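Fructose-bisphosphate aldolase (Slackia heliotrinireducens, PDB 4MOZ) belongs to the DeoC/LacD family of aldolases and folds as a closed eight-stranded beta/alpha (TIM) barrel. Local coordinates at residues C[198-201]-C[202-206]. Residues are numbered along the deposited sequence; the frame is centred on the assembly and turned at random.
Sequences AGVA and LCLGA
Leu204 reaches back one helical turn to Val200, and its side chain can be followed atom by atom. CB starts beside the carbonyl oxygens of the turn before, 3.8 Å from Val200 O. With chi1 at -62°, CG lies anti to the carbonyl carbon of Leu204 and passes Val200 O at 3.6 Å. The CD1 branch then ends 4.0 Å from Val200 CG1, a van der Waals contact between two side chains that lie side by side and point the same way. The same two residues are also joined through the backbone: Leu204 N donates to Val200 O at 3.0 Å, with a C=O...N angle of 165°.

Gly205 leaves helical geometry with phi at +100°. Ala206 N donates to Ala201 O at 2.9 Å in a fairly straight bond, and Gly205 N makes a weak bond to Leu202 O at 2.8 Å; with the positive phi of Gly205 these define a Schellman motif. Gly205 N is also weakly bonded to Ala201 O. The motif folds the chain back so that Ala206 CB comes to 4.2 Å from Ala201 CB, an apolar contact across the helix end.

The motif closes helix 191-204 in the beta-alpha-beta unit that runs from strand 172-177 to strand 208-210 of the barrel. Leu204 and Ala206 both pack on Leu175, and Ala201 on Ile177, so these three side chains face the barrel wall, whereas Val200 packs on Leu49 and Cys203 on Lys45, both of a neighbouring subunit.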
loop_
_atom_site.group_PDB
_atom_site.type_symbol
_atom_site.label_atom_id
_atom_site.label_comp_id
_atom_site.label_asym_id
_atom_site.label_seq_id
_atom_site.Cartn_x
_atom_site.Cartn_y
_atom_site.Cartn_z
ATOM N N ALA C 198 2.426 -16.103 -23.904
ATOM C CA ALA C 198 1.541 -17.258 -23.824
ATOM C C ALA C 198 1.913 -18.197 -22.677
ATOM O O ALA C 198 1.034 -18.690 -21.969
ATOM C CB ALA C 198 1.531 -18.008 -25.146
ATOM N N GLY C 199 3.212 -18.426 -22.487
ATOM C CA GLY C 199 3.702 -19.282 -21.403
ATOM C C GLY C 199 3.451 -18.723 -20.009
ATOM O O GLY C 199 3.179 -19.476 -19.068
ATOM N N VAL C 200 3.533 -17.401 -19.874
ATOM C CA VAL C 200 3.280 -16.745 -18.588
ATOM C C VAL C 200 1.839 -16.977 -18.129
ATOM O O VAL C 200 1.595 -17.280 -16.952
ATOM C CB VAL C 200 3.604 -15.233 -18.639
ATOM C CG1 VAL C 200 3.062 -14.507 -17.414
ATOM C CG2 VAL C 200 5.106 -15.021 -18.764
ATOM N N ALA C 201 0.898 -16.856 -19.067
ATOM C CA ALA C 201 -0.522 -17.043 -18.769
ATOM C C ALA C 201 -0.802 -18.407 -18.144
ATOM O O ALA C 201 -1.613 -18.518 -17.217
ATOM C CB ALA C 201 -1.358 -16.849 -20.019
ATOM N N LEU C 202 -0.133 -19.438 -18.658
ATOM C CA LEU C 202 -0.213 -20.780 -18.074
ATOM C C LEU C 202 0.295 -20.795 -16.633
ATOM O O LEU C 202 -0.369 -21.337 -15.743
ATOM C CB LEU C 202 0.556 -21.804 -18.914
ATOM C CG LEU C 202 0.662 -23.220 -18.315
ATOM C CD1 LEU C 202 -0.706 -23.866 -18.136
ATOM C CD2 LEU C 202 1.546 -24.104 -19.171
ATOM N N CYS C 203 1.460 -20.190 -16.409
ATOM C CA CYS C 203 2.065 -20.180 -15.079
ATOM C C CYS C 203 1.198 -19.470 -14.038
ATOM O O CYS C 203 1.182 -19.865 -12.874
ATOM C CB CYS C 203 3.464 -19.580 -15.128
ATOM S SG CYS C 203 4.615 -20.586 -16.093
ATOM N N LEU C 204 0.478 -18.432 -14.460
ATOM C CA LEU C 204 -0.484 -17.760 -13.583
ATOM C C LEU C 204 -1.763 -18.588 -13.413
ATOM O O LEU C 204 -2.503 -18.399 -12.450
ATOM C CB LEU C 204 -0.808 -16.349 -14.095
ATOM C CG LEU C 204 0.343 -15.333 -14.166
ATOM C CD1 LEU C 204 -0.073 -14.092 -14.939
ATOM C CD2 LEU C 204 0.859 -14.948 -12.783
ATOM N N GLY C 205 -2.013 -19.503 -14.349
ATOM C CA GLY C 205 -3.126 -20.446 -14.238
ATOM C C GLY C 205 -4.368 -20.087 -15.030
ATOM O O GLY C 205 -5.458 -20.589 -14.736
ATOM N N ALA C 206 -4.210 -19.227 -16.037
ATOM C CA ALA C 206 -5.330 -18.806 -16.881
ATOM C C ALA C 206 -5.953 -19.968 -17.657
ATOM O O ALA C 206 -5.277 -20.943 -17.994
ATOM C CB ALA C 206 -4.894 -17.707 -17.839
#